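Long-range contacts in RTX-adhesin (Marinomonas primoryensis, PDB 5IRB), which forms part of a 1.5-MDa adhesin that binds its Antarctic bacterium to diatoms and ice, here as a string of calcium-binding beta-sandwich domains: residues L6-I12 against A84-N90; A26-L32 against A70-S75; I134-V140 against K167-V173; D209-A214 against D296-V302. The contacts are given in a common frame with arbitrary orientation. Numbering follows the deposited sequence.

Contact 1: residues L6-I12 against A84-N90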
loop_
_atom_site.group_PDB
_atom_site.type_symbol
_atom_site.label_atom_id
_atom_site.label_comp_id
_atom_site.label_asym_id
_atom_site.label_seq_id
_atom_site.Cartn_x
_atom_site.Cartn_y
_atom_site.Cartn_z
ATOM N N LEU A 6 -48.722 10.889 42.242
ATOM C CA LEU A 6 -48.817 11.331 40.856
ATOM C C LEU A 6 -48.331 10.255 39.893
ATOM O O LEU A 6 -47.333 9.594 40.166
ATOM C CB LEU A 6 -48.036 12.629 40.651
ATOM C CG LEU A 6 -48.507 13.794 41.513
ATOM C CD1 LEU A 6 -47.492 14.918 41.547
ATOM C CD2 LEU A 6 -49.872 14.274 41.037
ATOM N N LEU A 7 -49.071 10.043 38.808
ATOM C CA LEU A 7 -48.677 9.070 37.789
ATOM C C LEU A 7 -47.956 9.794 36.629
ATOM O O LEU A 7 -48.565 10.572 35.889
ATOM C CB LEU A 7 -49.889 8.276 37.303
ATOM C CG LEU A 7 -50.590 7.606 38.509
ATOM C CD1 LEU A 7 -51.796 6.764 38.107
ATOM C CD2 LEU A 7 -49.618 6.783 39.392
ATOM N N ILE A 8 -46.649 9.571 36.517
ATOM C CA ILE A 8 -45.841 10.167 35.442
ATOM C C ILE A 8 -45.014 9.171 34.630
ATOM O O ILE A 8 -44.796 8.031 35.037
ATOM C CB ILE A 8 -44.874 11.214 36.011
ATOM C CG1 ILE A 8 -44.102 10.593 37.176
ATOM C CG2 ILE A 8 -45.638 12.441 36.494
ATOM C CD1 ILE A 8 -42.953 11.415 37.653
ATOM N N ASN A 9 -44.550 9.641 33.478
ATOM C CA ASN A 9 -43.738 8.860 32.563
ATOM C C ASN A 9 -42.460 9.638 32.237
ATOM O O ASN A 9 -42.517 10.831 31.964
ATOM C CB ASN A 9 -44.523 8.534 31.288
ATOM C CG ASN A 9 -43.859 7.451 30.451
ATOM O OD1 ASN A 9 -44.037 6.259 30.706
ATOM N ND2 ASN A 9 -43.091 7.860 29.442
ATOM N N LEU A 10 -41.321 8.955 32.234
ATOM C CA LEU A 10 -40.031 9.599 32.016
ATOM C C LEU A 10 -39.398 9.086 30.728
ATOM O O LEU A 10 -39.226 7.885 30.558
ATOM C CB LEU A 10 -39.085 9.318 33.183
ATOM C CG LEU A 10 -37.631 9.818 33.099
ATOM C CD1 LEU A 10 -37.577 11.332 32.997
ATOM C CD2 LEU A 10 -36.800 9.329 34.277
ATOM N N ASP A 11 -39.082 9.998 29.816
ATOM C CA ASP A 11 -38.415 9.626 28.571
ATOM C C ASP A 11 -37.091 10.326 28.445
ATOM O O ASP A 11 -36.947 11.488 28.839
ATOM C CB ASP A 11 -39.257 9.967 27.344
ATOM C CG ASP A 11 -40.343 8.951 27.073
ATOM O OD1 ASP A 11 -40.010 7.842 26.592
ATOM O OD2 ASP A 11 -41.528 9.262 27.314
ATOM N N ILE A 12 -36.135 9.605 27.862
ATOM C CA ILE A 12 -34.818 10.129 27.539
ATOM C C ILE A 12 -34.725 10.192 26.021
ATOM O O ILE A 12 -35.046 9.216 25.341
ATOM C CB ILE A 12 -33.693 9.246 28.119
ATOM C CG1 ILE A 12 -33.931 8.995 29.619
ATOM C CG2 ILE A 12 -32.320 9.861 27.862
ATOM C CD1 ILE A 12 -33.320 7.696 30.134
ATOM N N ALA A 84 -32.209 6.174 34.457
ATOM C CA ALA A 84 -32.761 7.454 34.866
ATOM C C ALA A 84 -33.952 7.278 35.794
ATOM O O ALA A 84 -34.712 6.324 35.668
ATOM C CB ALA A 84 -33.170 8.249 33.648
ATOM N N SER A 85 -34.097 8.196 36.729
ATOM C CA SER A 85 -35.335 8.267 37.495
ATOM C C SER A 85 -35.738 9.714 37.774
ATOM O O SER A 85 -34.918 10.641 37.667
ATOM C CB SER A 85 -35.199 7.466 38.792
ATOM O OG SER A 85 -34.224 8.041 39.642
ATOM N N VAL A 86 -37.022 9.914 38.079
ATOM C CA VAL A 86 -37.517 11.256 38.349
ATOM C C VAL A 86 -38.479 11.243 39.556
ATOM O O VAL A 86 -39.220 10.280 39.755
ATOM C CB VAL A 86 -38.198 11.859 37.100
ATOM C CG1 VAL A 86 -39.416 11.047 36.693
ATOM C CG2 VAL A 86 -38.551 13.347 37.310
ATOM N N VAL A 87 -38.411 12.281 40.379
ATOM C CA VAL A 87 -39.493 12.586 41.316
ATOM C C VAL A 87 -40.020 13.990 41.011
ATOM O O VAL A 87 -39.230 14.910 40.765
ATOM C CB VAL A 87 -39.035 12.471 42.774
ATOM C CG1 VAL A 87 -37.820 13.333 43.023
ATOM C CG2 VAL A 87 -40.173 12.845 43.722
ATOM N N VAL A 88 -41.345 14.134 40.963
ATOM C CA VAL A 88 -41.980 15.417 40.692
ATOM C C VAL A 88 -42.940 15.796 41.838
ATOM O O VAL A 88 -43.407 14.925 42.572
ATOM C CB VAL A 88 -42.787 15.419 39.382
ATOM C CG1 VAL A 88 -41.941 14.969 38.201
ATOM C CG2 VAL A 88 -44.046 14.556 39.526
ATOM N N THR A 89 -43.235 17.085 41.961
ATOM C CA THR A 89 -44.122 17.602 43.011
ATOM C C THR A 89 -45.100 18.562 42.377
ATOM O O THR A 89 -44.725 19.287 41.464
ATOM C CB THR A 89 -43.350 18.338 44.116
ATOM O OG1 THR A 89 -42.329 17.477 44.626
ATOM C CG2 THR A 89 -44.299 18.746 45.249
ATOM N N ASN A 90 -46.350 18.577 42.844
ATOM C CA ASN A 90 -47.289 19.596 42.370
ATOM C C ASN A 90 -47.585 20.622 43.450
ATOM O O ASN A 90 -47.034 20.553 44.548
ATOM C CB ASN A 90 -48.598 18.958 41.869
ATOM C CG ASN A 90 -49.474 18.377 43.000
ATOM O OD1 ASN A 90 -49.179 18.498 44.190
ATOM N ND2 ASN A 90 -50.552 17.728 42.604
#
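Apolar side-chain packing makes up the main part of this contact. Strand 8-12 lies across strand 84-89 with an axis separation of 7.8 Å and an angle of 141°, too far apart for backbone pairing, so no hydrogen bond joins the two segments. Leu6, Ile8, Leu10 and Ile12 all point toward the other strand and meet Ala84, Val86 and Val88. Ile8 CD1 touches two valines, 3.7 Å from Val86 CG1 and 3.7 Å from Val88 CG1. At one end Ile12 CD1 reaches Ala84 CB at 3.6 Å; at the other Leu6 CD1 lies 4.0 Å from Val88 CG2. Leu10 also presses on main chain: its CD2 is 3.7 Å from Ser85 C.

No polar bond crosses the contact; Leu6 CD2 packs 3.9 Å from Asn90 ND2, whose hydrogen bond goes to Gln94. Val36 of strand 29-38 packs against Leu10, Val86 and Val88, extending the apolar layer. Ile12 also belongs, with Glu102, to a magnesium site that is empty here. Two sheets packed face to face through alternate aliphatic residues are the hallmark of a beta-sandwich, here the first domain of the chain, consistent with an Ig-like fold.

Contact 2: residues A26-L32 against A70-S75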
loop_
_atom_site.group_PDB
_atom_site.type_symbol
_atom_site.label_atom_id
_atom_site.label_comp_id
_atom_site.label_asym_id
_atom_site.label_seq_id
_atom_site.Cartn_x
_atom_site.Cartn_y
_atom_site.Cartn_z
ATOM N N ALA A 26 -17.047 11.540 23.087
ATOM C CA ALA A 26 -16.445 10.909 24.263
ATOM C C ALA A 26 -15.390 11.769 24.960
ATOM O O ALA A 26 -15.245 11.725 26.191
ATOM C CB ALA A 26 -15.834 9.564 23.870
ATOM N N GLY A 27 -14.644 12.544 24.181
ATOM C CA GLY A 27 -13.616 13.381 24.758
ATOM C C GLY A 27 -14.083 14.702 25.334
ATOM O O GLY A 27 -13.264 15.472 25.829
ATOM N N GLY A 28 -15.385 14.981 25.297
ATOM C CA GLY A 28 -15.869 16.235 25.857
ATOM C C GLY A 28 -17.081 16.065 26.755
ATOM O O GLY A 28 -17.328 14.984 27.281
ATOM N N THR A 29 -17.875 17.122 26.891
ATOM C CA THR A 29 -19.125 17.015 27.618
ATOM C C THR A 29 -20.289 16.839 26.639
ATOM O O THR A 29 -20.237 17.313 25.504
ATOM C CB THR A 29 -19.370 18.248 28.497
ATOM O OG1 THR A 29 -19.564 19.389 27.656
ATOM C CG2 THR A 29 -18.170 18.491 29.434
ATOM N N VAL A 30 -21.319 16.125 27.086
ATOM C CA VAL A 30 -22.458 15.777 26.250
ATOM C C VAL A 30 -23.766 16.192 26.955
ATOM O O VAL A 30 -23.885 16.050 28.167
ATOM C CB VAL A 30 -22.452 14.266 25.940
ATOM C CG1 VAL A 30 -23.743 13.837 25.288
ATOM C CG2 VAL A 30 -21.234 13.902 25.039
ATOM N N THR A 31 -24.725 16.709 26.190
ATOM C CA THR A 31 -26.021 17.081 26.713
ATOM C C THR A 31 -27.060 16.009 26.452
ATOM O O THR A 31 -27.343 15.670 25.303
ATOM C CB THR A 31 -26.489 18.396 26.103
ATOM O OG1 THR A 31 -25.524 19.403 26.411
ATOM C CG2 THR A 31 -27.848 18.803 26.691
ATOM N N LEU A 32 -27.589 15.447 27.534
ATOM C CA LEU A 32 -28.649 14.468 27.457
ATOM C C LEU A 32 -29.938 15.191 27.809
ATOM O O LEU A 32 -29.920 16.124 28.599
ATOM C CB LEU A 32 -28.382 13.320 28.424
ATOM C CG LEU A 32 -27.076 12.549 28.228
ATOM C CD1 LEU A 32 -26.945 11.429 29.252
ATOM C CD2 LEU A 32 -27.004 11.988 26.815
ATOM N N ALA A 70 -20.343 13.838 31.448
ATOM C CA ALA A 70 -19.029 13.537 30.869
ATOM C C ALA A 70 -19.141 12.510 29.733
ATOM O O ALA A 70 -19.625 11.397 29.920
ATOM C CB ALA A 70 -18.073 13.051 31.948
ATOM N N GLY A 71 -18.665 12.878 28.551
ATOM C CA GLY A 71 -18.559 11.896 27.476
ATOM C C GLY A 71 -17.817 10.638 27.908
ATOM O O GLY A 71 -18.178 9.535 27.504
ATOM N N SER A 72 -16.845 10.795 28.802
ATOM C CA SER A 72 -16.017 9.676 29.258
ATOM C C SER A 72 -16.835 8.665 30.039
ATOM O O SER A 72 -16.603 7.460 29.926
ATOM C CB SER A 72 -14.853 10.174 30.129
ATOM O OG SER A 72 -15.314 10.684 31.377
ATOM N N ASP A 73 -17.823 9.154 30.801
ATOM C CA ASP A 73 -18.733 8.267 31.508
ATOM C C ASP A 73 -19.642 7.517 30.549
ATOM O O ASP A 73 -19.889 6.332 30.738
ATOM C CB ASP A 73 -19.544 9.052 32.543
ATOM C CG ASP A 73 -18.700 9.458 33.728
ATOM O OD1 ASP A 73 -17.747 8.712 34.044
ATOM O OD2 ASP A 73 -18.962 10.515 34.333
ATOM N N LEU A 74 -20.116 8.188 29.508
ATOM C CA LEU A 74 -20.915 7.504 28.499
ATOM C C LEU A 74 -20.053 6.447 27.778
ATOM O O LEU A 74 -20.454 5.293 27.618
ATOM C CB LEU A 74 -21.491 8.512 27.491
ATOM C CG LEU A 74 -22.623 9.442 27.947
ATOM C CD1 LEU A 74 -22.813 10.608 26.983
ATOM C CD2 LEU A 74 -23.902 8.622 28.066
ATOM N N SER A 75 -18.834 6.823 27.415
ATOM C CA SER A 75 -17.966 5.908 26.692
ATOM C C SER A 75 -17.590 4.687 27.543
ATOM O O SER A 75 -17.572 3.556 27.050
ATOM C CB SER A 75 -16.706 6.651 26.237
ATOM O OG SER A 75 -15.802 5.756 25.623
HETATM O O HOH W 1 -15.558 13.397 28.683
#
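Leu74 lies over Val30 and also touches Leu32: its CD1 is 3.8 Å from Val30 CG1, and its CD2 is 4.3 Å from Leu32 CD1. Ile50 and Phe104 also pack on Leu74, so the first turn of helix 71-76 is anchored in the apolar interior. Closer to the surface, Ala26 CB meets Ser75 CB at 3.9 Å.

Strand 29-32 and helix 71-75 run at 76° to each other, 7.9 Å apart. The helix lies at one end of the beta-sandwich domain: strand 64-70, paired antiparallel with strand 29-38, runs straight into it. Thr29 and Ala70 form the last bridge, a non-hydrogen-bonded pair with CA atoms 4.8 Å apart, and Ala70 is also the N-cap residue, its O accepting a 3.3 Å hydrogen bond from Leu74 N.

Beyond this bridge the two segments are joined through backbone and water. Gly71 N donates to Gly28 O at 2.8 Å, extending the strand pairing into the helix start. Gly71 has no room for a side chain, since a CB would stand 2.7 Å from both Gly28 O and Ala26 O. A water donates to Ala26 O at 3.0 Å and to Gly28 O at 2.8 Å, and accepts from Ser72 N at 2.9 Å. Val30 also packs on Thr16 and Glu25, two residues of a neighbouring calcium site.

Contact 3: residues I134-V140 against K167-V173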
loop_
_atom_site.group_PDB
_atom_site.type_symbol
_atom_site.label_atom_id
_atom_site.label_comp_id
_atom_site.label_asym_id
_atom_site.label_seq_id
_atom_site.Cartn_x
_atom_site.Cartn_y
_atom_site.Cartn_z
ATOM N N ILE A 134 6.049 3.606 -13.688
ATOM C CA ILE A 134 5.733 2.327 -13.068
ATOM C C ILE A 134 4.458 2.444 -12.202
ATOM O O ILE A 134 4.338 3.366 -11.401
ATOM C CB ILE A 134 6.889 1.839 -12.191
ATOM C CG1 ILE A 134 8.135 1.545 -13.035
ATOM C CG2 ILE A 134 6.510 0.603 -11.423
ATOM C CD1 ILE A 134 9.378 1.421 -12.181
ATOM N N THR A 135 3.519 1.522 -12.400
ATOM C CA THR A 135 2.290 1.468 -11.611
ATOM C C THR A 135 2.527 0.967 -10.190
ATOM O O THR A 135 3.054 -0.138 -9.982
ATOM C CB THR A 135 1.246 0.527 -12.230
ATOM O OG1 THR A 135 0.911 0.959 -13.547
ATOM C CG2 THR A 135 -0.039 0.511 -11.347
ATOM N N VAL A 136 2.131 1.767 -9.204
ATOM C CA VAL A 136 2.121 1.282 -7.835
ATOM C C VAL A 136 0.672 1.053 -7.462
ATOM O O VAL A 136 -0.156 1.956 -7.589
ATOM C CB VAL A 136 2.779 2.276 -6.862
ATOM C CG1 VAL A 136 2.725 1.732 -5.433
ATOM C CG2 VAL A 136 4.234 2.519 -7.276
ATOM N N SER A 137 0.354 -0.158 -7.015
ATOM C CA SER A 137 -1.039 -0.511 -6.764
ATOM C C SER A 137 -1.166 -1.352 -5.499
ATOM O O SER A 137 -0.174 -1.825 -4.936
ATOM C CB SER A 137 -1.637 -1.247 -7.976
ATOM O OG SER A 137 -1.081 -2.561 -8.121
ATOM N N GLY A 138 -2.399 -1.539 -5.060
ATOM C CA GLY A 138 -2.652 -2.260 -3.831
ATOM C C GLY A 138 -4.135 -2.316 -3.582
ATOM O O GLY A 138 -4.928 -2.076 -4.490
ATOM N N ARG A 139 -4.510 -2.661 -2.351
ATOM C CA ARG A 139 -5.912 -2.683 -1.974
ATOM C C ARG A 139 -6.003 -2.123 -0.559
ATOM O O ARG A 139 -4.999 -2.045 0.129
ATOM C CB ARG A 139 -6.468 -4.107 -2.077
ATOM C CG ARG A 139 -8.002 -4.195 -2.125
ATOM C CD ARG A 139 -8.456 -5.618 -1.841
ATOM N NE ARG A 139 -9.913 -5.778 -1.805
ATOM C CZ ARG A 139 -10.697 -5.419 -0.781
ATOM N NH1 ARG A 139 -10.165 -4.837 0.291
ATOM N NH2 ARG A 139 -12.023 -5.623 -0.829
ATOM N N VAL A 140 -7.192 -1.726 -0.121
ATOM C CA VAL A 140 -7.379 -1.336 1.282
ATOM C C VAL A 140 -8.375 -2.307 1.917
ATOM O O VAL A 140 -9.095 -3.022 1.209
ATOM C CB VAL A 140 -7.850 0.127 1.429
ATOM C CG1 VAL A 140 -6.788 1.092 0.901
ATOM C CG2 VAL A 140 -9.147 0.351 0.698
ATOM N N LYS A 167 -12.246 -1.208 -3.883
ATOM C CA LYS A 167 -11.238 -1.057 -2.823
ATOM C C LYS A 167 -9.788 -1.276 -3.277
ATOM O O LYS A 167 -8.868 -1.231 -2.463
ATOM C CB LYS A 167 -11.535 -1.961 -1.616
ATOM C CG LYS A 167 -12.883 -1.650 -0.898
ATOM C CD LYS A 167 -12.733 -2.009 0.579
ATOM C CE LYS A 167 -13.938 -1.652 1.397
ATOM N NZ LYS A 167 -13.740 -2.116 2.797
ATOM N N THR A 168 -9.572 -1.473 -4.571
ATOM C CA THR A 168 -8.218 -1.371 -5.094
ATOM C C THR A 168 -7.870 0.084 -5.369
ATOM O O THR A 168 -8.726 0.979 -5.255
ATOM C CB THR A 168 -8.026 -2.187 -6.380
ATOM O OG1 THR A 168 -8.827 -1.626 -7.421
ATOM C CG2 THR A 168 -8.414 -3.653 -6.141
ATOM N N TRP A 169 -6.587 0.321 -5.637
ATOM C CA TRP A 169 -6.100 1.649 -5.955
ATOM C C TRP A 169 -4.845 1.473 -6.796
ATOM O O TRP A 169 -4.161 0.470 -6.657
ATOM C CB TRP A 169 -5.801 2.476 -4.701
ATOM C CG TRP A 169 -4.855 1.847 -3.742
ATOM C CD1 TRP A 169 -5.168 1.083 -2.638
ATOM C CD2 TRP A 169 -3.434 1.883 -3.807
ATOM N NE1 TRP A 169 -4.021 0.664 -2.001
ATOM C CE2 TRP A 169 -2.922 1.134 -2.719
ATOM C CE3 TRP A 169 -2.512 2.477 -4.693
ATOM C CZ2 TRP A 169 -1.557 0.958 -2.480
ATOM C CZ3 TRP A 169 -1.143 2.305 -4.461
ATOM C CH2 TRP A 169 -0.682 1.559 -3.368
ATOM N N SER A 170 -4.531 2.438 -7.648
ATOM C CA SER A 170 -3.227 2.420 -8.300
ATOM C C SER A 170 -2.851 3.821 -8.694
ATOM O O SER A 170 -3.714 4.676 -8.881
ATOM C CB SER A 170 -3.232 1.516 -9.534
ATOM O OG SER A 170 -4.108 2.032 -10.520
ATOM N N VAL A 171 -1.553 4.054 -8.831
ATOM C CA VAL A 171 -1.078 5.362 -9.243
ATOM C C VAL A 171 0.265 5.207 -9.979
ATOM O O VAL A 171 1.100 4.363 -9.613
ATOM C CB VAL A 171 -0.949 6.310 -8.027
ATOM C CG1 VAL A 171 0.077 5.809 -7.044
ATOM C CG2 VAL A 171 -0.629 7.722 -8.470
ATOM N N GLY A 172 0.433 5.985 -11.038
ATOM C CA GLY A 172 1.655 5.976 -11.825
ATOM C C GLY A 172 2.758 6.728 -11.107
ATOM O O GLY A 172 2.575 7.864 -10.685
ATOM N N VAL A 173 3.901 6.086 -10.939
ATOM C CA VAL A 173 5.026 6.693 -10.232
ATOM C C VAL A 173 6.223 6.707 -11.194
ATOM O O VAL A 173 6.366 5.807 -12.006
ATOM C CB VAL A 173 5.349 5.905 -8.947
ATOM C CG1 VAL A 173 6.718 6.280 -8.364
ATOM C CG2 VAL A 173 4.203 6.081 -7.911
#
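Trp169 forms the apolar centre of this strand pair, its indole lying across the neighbouring strand at Gly138. Gly138 CA sits over the ring face, 4.0 Å from the centroid of the five-membered ring of Trp169, a CH-pi contact; a CB on Gly138 would clash with Trp169 CZ2. Val136 CG1 lies 4.0 Å from Trp169 CH2, and Val140 CG1 lies 3.9 Å from Trp169 CD1. Further along the same face, Val136 CG2 meets Val173 CG2 at 3.6 Å. Met152, from the opposing sheet of the sandwich, packs on Trp169 and Val171.

Strands 134-140 and 168-173 are antiparallel, their axes 4.6 Å apart. The pairs Ile134-Val173 and Val136-Val171 each carry two backbone bonds of 2.8 Å, between N of one residue and O of the other in both directions. Gly138 and Trp169 are joined by two longer ones, from Gly138 N to Trp169 O and from Trp169 N to Gly138 O, both 3.1 Å. Val140 N donates to Lys167 O at 2.9 Å.

The other face carries Thr135, Ser137, Arg139, Thr168 and Ser170. Ser137 CB and Ser170 CB are 3.6 Å apart, with Ser137 OG bonded to Asn117. The Arg139 guanidinium is covered on one face by Lys167 CB. Backbone bonding thus fixes the register, while the two unlike faces set the sheet between sandwich core and solvent.

Contact 4: residues D209-A214 against D296-V302. With CA (calcium ion), chain D.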
loop_
_atom_site.group_PDB
_atom_site.type_symbol
_atom_site.label_atom_id
_atom_site.label_comp_id
_atom_site.label_asym_id
_atom_site.label_seq_id
_atom_site.Cartn_x
_atom_site.Cartn_y
_atom_site.Cartn_z
ATOM N N ASP A 209 18.016 -2.751 -9.375
ATOM C CA ASP A 209 19.106 -3.401 -10.117
ATOM C C ASP A 209 19.099 -2.871 -11.539
ATOM O O ASP A 209 18.307 -3.323 -12.365
ATOM C CB ASP A 209 18.952 -4.921 -10.128
ATOM C CG ASP A 209 20.178 -5.633 -10.726
ATOM O OD1 ASP A 209 20.972 -4.956 -11.421
ATOM O OD2 ASP A 209 20.321 -6.865 -10.520
ATOM N N THR A 210 19.978 -1.914 -11.836
ATOM C CA THR A 210 19.940 -1.293 -13.153
ATOM C C THR A 210 21.144 -1.627 -14.037
ATOM O O THR A 210 21.389 -0.940 -15.020
ATOM C CB THR A 210 19.843 0.225 -13.045
ATOM O OG1 THR A 210 21.011 0.716 -12.381
ATOM C CG2 THR A 210 18.579 0.646 -12.276
ATOM N N SER A 211 21.914 -2.654 -13.709
ATOM C CA SER A 211 22.911 -3.093 -14.679
ATOM C C SER A 211 23.256 -4.552 -14.548
ATOM O O SER A 211 23.230 -5.126 -13.455
ATOM C CB SER A 211 24.201 -2.266 -14.581
ATOM O OG SER A 211 24.865 -2.468 -13.353
ATOM N N ALA A 212 23.557 -5.136 -15.701
ATOM C CA ALA A 212 24.094 -6.475 -15.812
ATOM C C ALA A 212 25.607 -6.368 -15.982
ATOM O O ALA A 212 26.112 -5.307 -16.348
ATOM C CB ALA A 212 23.457 -7.220 -16.982
ATOM N N ASP A 213 26.323 -7.448 -15.675
ATOM C CA ASP A 213 27.777 -7.411 -15.546
ATOM C C ASP A 213 28.489 -8.186 -16.661
ATOM O O ASP A 213 28.209 -9.354 -16.891
ATOM C CB ASP A 213 28.196 -7.969 -14.187
ATOM C CG ASP A 213 27.680 -7.124 -13.041
ATOM O OD1 ASP A 213 27.761 -5.879 -13.148
ATOM O OD2 ASP A 213 27.158 -7.697 -12.060
ATOM N N ALA A 214 29.387 -7.505 -17.360
ATOM C CA ALA A 214 30.193 -8.135 -18.402
ATOM C C ALA A 214 31.140 -9.159 -17.779
ATOM O O ALA A 214 31.562 -9.002 -16.630
ATOM C CB ALA A 214 30.973 -7.091 -19.178
ATOM N N ASP A 296 20.947 -10.368 -16.765
ATOM C CA ASP A 296 20.728 -10.836 -15.397
ATOM C C ASP A 296 19.243 -11.151 -15.146
ATOM O O ASP A 296 18.410 -10.987 -16.042
ATOM C CB ASP A 296 21.310 -9.825 -14.377
ATOM C CG ASP A 296 20.564 -8.470 -14.344
ATOM O OD1 ASP A 296 19.498 -8.341 -14.985
ATOM O OD2 ASP A 296 21.056 -7.539 -13.653
ATOM N N ALA A 297 18.918 -11.643 -13.955
ATOM C CA ALA A 297 17.542 -12.047 -13.664
ATOM C C ALA A 297 16.582 -10.871 -13.701
ATOM O O ALA A 297 15.417 -11.046 -14.042
ATOM C CB ALA A 297 17.448 -12.762 -12.288
ATOM N N ALA A 298 17.063 -9.676 -13.368
ATOM C CA ALA A 298 16.236 -8.466 -13.477
ATOM C C ALA A 298 15.885 -8.086 -14.900
ATOM O O ALA A 298 14.982 -7.282 -15.101
ATOM C CB ALA A 298 16.924 -7.294 -12.811
ATOM N N GLY A 299 16.588 -8.651 -15.883
ATOM C CA GLY A 299 16.284 -8.366 -17.274
ATOM C C GLY A 299 17.169 -7.321 -17.927
ATOM O O GLY A 299 16.934 -6.950 -19.080
ATOM N N ASN A 300 18.174 -6.835 -17.206
ATOM C CA ASN A 300 19.132 -5.924 -17.804
ATOM C C ASN A 300 19.979 -6.697 -18.796
ATOM O O ASN A 300 20.133 -7.894 -18.652
ATOM C CB ASN A 300 20.030 -5.302 -16.744
ATOM C CG ASN A 300 19.248 -4.546 -15.704
ATOM O OD1 ASN A 300 18.470 -3.653 -16.037
ATOM N ND2 ASN A 300 19.449 -4.899 -14.443
ATOM N N THR A 301 20.544 -6.017 -19.781
ATOM C CA THR A 301 21.418 -6.694 -20.746
ATOM C C THR A 301 22.786 -6.053 -20.767
ATOM O O THR A 301 22.942 -4.895 -20.374
ATOM C CB THR A 301 20.833 -6.647 -22.159
ATOM O OG1 THR A 301 20.625 -5.278 -22.531
ATOM C CG2 THR A 301 19.477 -7.367 -22.171
ATOM N N VAL A 302 23.772 -6.810 -21.241
ATOM C CA VAL A 302 25.147 -6.351 -21.307
ATOM C C VAL A 302 25.916 -7.152 -22.374
ATOM O O VAL A 302 25.695 -8.351 -22.548
ATOM C CB VAL A 302 25.859 -6.462 -19.935
ATOM C CG1 VAL A 302 25.996 -7.923 -19.498
ATOM C CG2 VAL A 302 27.231 -5.731 -19.958
HETATM CA CA CA D . 22.363 -6.819 -12.037
HETATM O O HOH W 2 19.120 -9.257 -11.595
HETATM O O HOH W 3 22.953 -3.621 -18.014
HETATM O O HOH W 4 24.299 -8.156 -12.953
HETATM O O HOH W 5 23.668 -5.967 -10.600
HETATM O O HOH W 6 22.130 -8.866 -10.914
#
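A calcium site at the junction between two successive beta-sandwich domains joins the linker 209-214 to the type I beta turn Asp296-Gly299. Asp209, with chi1 t, turns its carboxylate to the ion and chelates it through OD1 at 2.4 Å and OD2 at 2.5 Å. Asp296 takes chi1 p, placing OD2 2.2 Å from the calcium while OD1 accepts a 3.0 Å bond from Asn300 N. Ser211 binds through its carbonyl O at 2.4 Å, its CA-to-CB bond directed away from 296-302; three waters complete the seven ligand atoms.

Asn300, at chi1 m, directs ND2 to Asp209 O at 2.8 Å and to Asp296 OD2 at 3.2 Å; its OD1 is held by Ala127 of the preceding domain. Val302, at chi1 p, packs its CG1 3.6 Å from Ala212 CB. Nearby, a water accepts from Ala212 N at 2.8 Å and donates to Thr301 O at 2.7 Å.

Contacts 1 and 2 belong to the first domain, with contact 2 nested in the loop that contact 1 closes. Both use the same sheet, in which strands 8-12 and 29-38 are neighbours, and helix 71-76 leads on to strand 81-89. Contact 1 is buried and purely packing between sheets; contact 2, at the domain's end, is partly buried and mixes packing with backbone and water bonds. Contact 3 pairs strands within one sheet of the second domain; it is partly buried, one face on the sandwich core and the other on solvent, and is the richest in hydrogen bonds. Contact 4, centred about 27 Å from the centre of contact 3, is a surface contact held by calcium where the second domain meets the third.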